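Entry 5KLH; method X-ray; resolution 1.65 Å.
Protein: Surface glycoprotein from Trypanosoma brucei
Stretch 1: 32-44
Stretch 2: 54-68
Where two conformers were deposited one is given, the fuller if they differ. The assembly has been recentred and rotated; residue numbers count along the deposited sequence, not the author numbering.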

# COMPACT_ATOMS: atom_id res chain seq x y z
N THR A 32 -14.69 -17.22 1.67
CA THR A 32 -15.13 -16.19 2.61
C THR A 32 -13.98 -15.37 3.17
O THR A 32 -12.84 -15.85 3.24
N PHE A 33 -14.29 -14.15 3.56
CA PHE A 33 -13.41 -13.32 4.37
C PHE A 33 -14.13 -13.11 5.70
O PHE A 33 -15.18 -12.48 5.73
N SER A 34 -13.57 -13.65 6.78
CA SER A 34 -14.20 -13.59 8.09
C SER A 34 -15.70 -13.91 7.99
O SER A 34 -16.54 -13.14 8.47
N ASP A 35 -15.98 -15.04 7.33
CA ASP A 35 -17.32 -15.59 7.15
C ASP A 35 -18.23 -14.77 6.23
O ASP A 35 -19.40 -15.12 6.05
N VAL A 36 -17.70 -13.71 5.62
CA VAL A 36 -18.49 -13.01 4.60
C VAL A 36 -18.18 -13.57 3.21
O VAL A 36 -17.01 -13.74 2.85
N LYS A 37 -19.21 -13.88 2.44
CA LYS A 37 -19.02 -14.50 1.13
C LYS A 37 -18.18 -13.64 0.19
O LYS A 37 -18.49 -12.46 -0.00
N ALA A 38 -17.15 -14.22 -0.40
CA ALA A 38 -16.28 -13.51 -1.34
C ALA A 38 -16.83 -13.54 -2.76
O ALA A 38 -17.56 -14.46 -3.14
N THR A 39 -16.45 -12.54 -3.56
CA THR A 39 -16.87 -12.47 -4.94
C THR A 39 -15.66 -12.18 -5.79
O THR A 39 -14.95 -11.22 -5.53
N VAL A 40 -15.40 -13.02 -6.79
CA VAL A 40 -14.32 -12.75 -7.73
C VAL A 40 -14.72 -11.61 -8.66
O VAL A 40 -15.79 -11.65 -9.28
N ARG A 41 -13.85 -10.61 -8.75
CA ARG A 41 -14.11 -9.41 -9.52
C ARG A 41 -13.11 -9.27 -10.64
O ARG A 41 -11.90 -9.41 -10.43
N ARG A 42 -13.60 -8.98 -11.84
CA ARG A 42 -12.72 -8.71 -12.96
C ARG A 42 -12.80 -7.22 -13.32
O ARG A 42 -13.85 -6.74 -13.73
N GLN A 43 -11.69 -6.50 -13.12
CA GLN A 43 -11.65 -5.07 -13.39
C GLN A 43 -10.72 -4.82 -14.57
O GLN A 43 -9.96 -5.71 -15.00
N SER A 44 -10.78 -3.61 -15.11
CA SER A 44 -9.89 -3.22 -16.19
C SER A 44 -9.15 -1.98 -15.78
O SER A 44 -9.77 -1.01 -15.31
N PRO A 54 -6.40 -6.29 -17.99
CA PRO A 54 -7.20 -7.07 -17.03
C PRO A 54 -6.55 -7.15 -15.66
O PRO A 54 -5.32 -7.15 -15.53
N SER A 55 -7.39 -7.26 -14.64
CA SER A 55 -6.94 -7.39 -13.25
C SER A 55 -8.05 -8.16 -12.57
O SER A 55 -9.23 -7.92 -12.84
N VAL A 56 -7.68 -9.10 -11.70
CA VAL A 56 -8.68 -9.97 -11.10
C VAL A 56 -8.38 -10.11 -9.61
O VAL A 56 -7.24 -10.39 -9.23
N TYR A 57 -9.39 -9.89 -8.77
CA TYR A 57 -9.21 -10.08 -7.34
C TYR A 57 -10.47 -10.71 -6.76
O TYR A 57 -11.51 -10.75 -7.41
N THR A 58 -10.39 -11.22 -5.55
CA THR A 58 -11.61 -11.64 -4.87
C THR A 58 -11.80 -10.74 -3.64
O THR A 58 -10.83 -10.28 -3.03
N GLU A 59 -13.06 -10.43 -3.32
CA GLU A 59 -13.35 -9.39 -2.33
C GLU A 59 -14.58 -9.66 -1.50
O GLU A 59 -15.49 -10.36 -1.93
N ALA A 60 -14.60 -9.07 -0.31
CA ALA A 60 -15.80 -9.03 0.49
C ALA A 60 -15.71 -7.81 1.39
O ALA A 60 -14.60 -7.36 1.71
N THR A 61 -16.86 -7.27 1.77
CA THR A 61 -16.93 -6.18 2.74
C THR A 61 -17.14 -6.79 4.12
O THR A 61 -18.13 -7.48 4.36
N VAL A 62 -16.18 -6.57 5.01
CA VAL A 62 -16.22 -7.14 6.34
C VAL A 62 -16.67 -6.09 7.35
O VAL A 62 -16.06 -5.04 7.45
N PRO A 63 -17.75 -6.37 8.08
CA PRO A 63 -18.14 -5.37 9.08
C PRO A 63 -17.10 -5.27 10.19
O PRO A 63 -16.50 -6.27 10.55
N VAL A 64 -16.89 -4.08 10.73
CA VAL A 64 -15.96 -3.95 11.85
C VAL A 64 -16.53 -4.65 13.09
O VAL A 64 -15.83 -5.40 13.79
N SER A 65 -17.82 -4.43 13.34
CA SER A 65 -18.50 -5.07 14.47
C SER A 65 -18.46 -6.59 14.37
O SER A 65 -18.88 -7.18 13.36
N GLY A 66 -17.92 -7.23 15.40
CA GLY A 66 -17.82 -8.68 15.44
C GLY A 66 -16.53 -9.22 14.85
O GLY A 66 -16.29 -10.43 14.90
N ASN A 67 -15.71 -8.34 14.29
CA ASN A 67 -14.45 -8.74 13.68
C ASN A 67 -13.29 -7.93 14.22
O ASN A 67 -12.30 -7.73 13.52
N THR A 68 -13.41 -7.46 15.46
CA THR A 68 -12.33 -6.72 16.10
C THR A 68 -11.63 -7.50 17.21
O THR A 68 -12.27 -8.24 17.96

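The two stretches pair antiparallel from T39/E59 to S44/P54, and their backbone amides and carbonyls satisfy one another at T39/E59, R41/Y57 and Q43/S55. The shortest of these bonds, R41 N to Y57 O at 2.7 Å, is nearly linear. The side chains of these three pairs share one face of the sheet, where the polar contacts concentrate.

E59 (chi1 p, chi2 p) folds back over this face to meet R41 (chi1 m, chi2 m) in a salt bridge. R41 NE donates to E59 OE1 at 3.0 Å, and a weak second bond runs from R41 NH2 to E59 OE1 at 3.4 Å. Water 4 closes the arrangement, accepting from R41 NH2 (3.1 Å) and donating to E59 OE1 (2.5 Å). The aliphatic base of R41 lies over the Y57 ring (chi1 p), with R41 CB 3.8 Å from the ring centroid of Y57. Q43 (p, t) reaches the edge of that ring; its NE2 donates to S55 OG at 2.8 Å, while water 5 donates to Q43 OE1 (2.8 Å) and also bonds Y57 OH (3.1 Å). Water 3 links the two stretches beside the T39/E59 pair, donating to K37 O and E59 O and accepting from T39 OG1.

On the opposite face, V40 and V56, both t, meet through their CG1 atoms at 3.8 Å. Beyond the ladder, F33 (m) and V36 (t) point toward stretch 2 and converge on A60, with F33 CD2 and V36 CG1 lying 3.6 and 3.9 Å from A60 CB. V36 CG2 also contacts P63 CD at 4.0 Å.

At the turn, N67 (m) secures its own stretch by donating from ND2 to P63 O (2.8 Å). The same ND2 donates to water 1, which in turn donates to S34 O, linking the two stretches.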

# COMPACT_ATOMS: atom_id res chain seq x y z
CB THR A 32 -15.91 -16.78 3.81
OG1 THR A 32 -15.14 -17.84 4.40
CG2 THR A 32 -17.27 -17.32 3.38
CB PHE A 33 -13.12 -11.96 3.70
CG PHE A 33 -12.24 -12.04 2.48
CD1 PHE A 33 -10.86 -12.08 2.60
CD2 PHE A 33 -12.80 -12.03 1.21
CE1 PHE A 33 -10.04 -12.13 1.46
CE2 PHE A 33 -11.99 -12.07 0.08
CZ PHE A 33 -10.62 -12.12 0.20
CB SER A 34 -13.98 -12.22 8.74
OG SER A 34 -12.60 -12.02 8.98
CB ASP A 35 -18.00 -15.77 8.50
CG ASP A 35 -17.18 -16.60 9.44
OD1 ASP A 35 -16.76 -17.71 9.03
OD2 ASP A 35 -16.92 -16.13 10.56
CB VAL A 36 -18.22 -11.49 4.61
CG1 VAL A 36 -19.09 -10.79 3.57
CG2 VAL A 36 -18.49 -10.91 5.99
CB LYS A 37 -20.37 -14.79 0.46
CG LYS A 37 -20.23 -15.50 -0.88
CD LYS A 37 -21.59 -15.86 -1.46
CE LYS A 37 -21.42 -16.68 -2.72
NZ LYS A 37 -22.72 -17.19 -3.25
CB ALA A 38 -14.89 -14.11 -1.33
CB THR A 39 -17.92 -11.36 -5.15
OG1 THR A 39 -19.03 -11.57 -4.27
CG2 THR A 39 -18.40 -11.34 -6.59
CB VAL A 40 -13.98 -14.00 -8.56
CG1 VAL A 40 -12.91 -13.69 -9.61
CG2 VAL A 40 -13.51 -15.10 -7.65
CB ARG A 41 -14.02 -8.16 -8.64
CG ARG A 41 -15.04 -8.08 -7.52
CD ARG A 41 -16.38 -7.65 -8.02
NE ARG A 41 -17.38 -7.53 -6.96
CZ ARG A 41 -18.68 -7.41 -7.20
NH1 ARG A 41 -19.10 -7.40 -8.45
NH2 ARG A 41 -19.55 -7.30 -6.21
CB ARG A 42 -13.09 -9.60 -14.15
CG ARG A 42 -12.89 -11.09 -13.87
CD ARG A 42 -13.81 -11.99 -14.71
NE ARG A 42 -15.06 -12.33 -14.02
CZ ARG A 42 -16.27 -11.93 -14.41
NH1 ARG A 42 -17.34 -12.29 -13.71
NH2 ARG A 42 -16.42 -11.18 -15.49
CB GLN A 43 -11.17 -4.29 -12.15
CG GLN A 43 -9.71 -4.60 -11.71
CD GLN A 43 -9.25 -3.81 -10.47
OE1 GLN A 43 -9.96 -2.90 -10.01
NE2 GLN A 43 -8.06 -4.16 -9.92
CB SER A 44 -10.66 -2.99 -17.50
OG SER A 44 -11.15 -4.22 -18.01
CB PRO A 54 -7.27 -8.46 -17.66
CG PRO A 54 -6.07 -8.55 -18.51
CD PRO A 54 -5.81 -7.15 -19.03
CB SER A 55 -6.71 -6.02 -12.61
OG SER A 55 -6.52 -6.11 -11.20
CB VAL A 56 -8.69 -11.37 -11.75
CG1 VAL A 56 -9.72 -12.25 -11.07
CG2 VAL A 56 -8.99 -11.26 -13.24
CB TYR A 57 -8.90 -8.74 -6.66
CG TYR A 57 -9.93 -7.66 -6.88
CD1 TYR A 57 -9.86 -6.82 -7.98
CD2 TYR A 57 -10.96 -7.46 -5.97
CE1 TYR A 57 -10.80 -5.82 -8.18
CE2 TYR A 57 -11.90 -6.47 -6.16
CZ TYR A 57 -11.81 -5.66 -7.27
OH TYR A 57 -12.75 -4.67 -7.47
CB THR A 58 -11.57 -13.13 -4.51
OG1 THR A 58 -12.87 -13.56 -4.11
CG2 THR A 58 -10.58 -13.41 -3.37
CB GLU A 59 -13.52 -8.02 -3.02
CG GLU A 59 -14.71 -7.93 -3.99
CD GLU A 59 -16.04 -7.62 -3.31
OE1 GLU A 59 -17.10 -7.85 -3.95
OE2 GLU A 59 -16.04 -7.13 -2.16
CB ALA A 60 -15.96 -10.32 1.31
CB THR A 61 -18.06 -5.20 2.40
OG1 THR A 61 -17.81 -4.63 1.12
CG2 THR A 61 -18.13 -4.09 3.44
CB VAL A 62 -14.84 -7.69 6.76
CG1 VAL A 62 -14.91 -8.26 8.15
CG2 VAL A 62 -14.39 -8.76 5.77
CB PRO A 63 -19.48 -5.90 9.61
CG PRO A 63 -19.40 -7.39 9.37
CD PRO A 63 -18.63 -7.55 8.09
CB VAL A 64 -15.66 -2.47 12.13
CG1 VAL A 64 -15.01 -2.28 13.49
CG2 VAL A 64 -14.75 -1.92 11.04
CB SER A 65 -19.95 -4.59 14.57
OG SER A 65 -20.55 -5.07 15.76
CB ASN A 67 -14.52 -8.62 12.14
CG ASN A 67 -15.48 -9.61 11.53
OD1 ASN A 67 -15.29 -10.83 11.64
ND2 ASN A 67 -16.51 -9.10 10.86
CB THR A 68 -12.82 -5.37 16.68
OG1 THR A 68 -13.85 -5.62 17.64
CG2 THR A 68 -13.36 -4.48 15.59
O HOH W 1 -18.41 -11.04 9.55
O HOH W 2 -16.93 -13.09 11.75
O HOH W 3 -18.31 -10.37 -1.71
O HOH W 4 -19.43 -7.69 -3.14
O HOH W 5 -10.89 -2.21 -7.42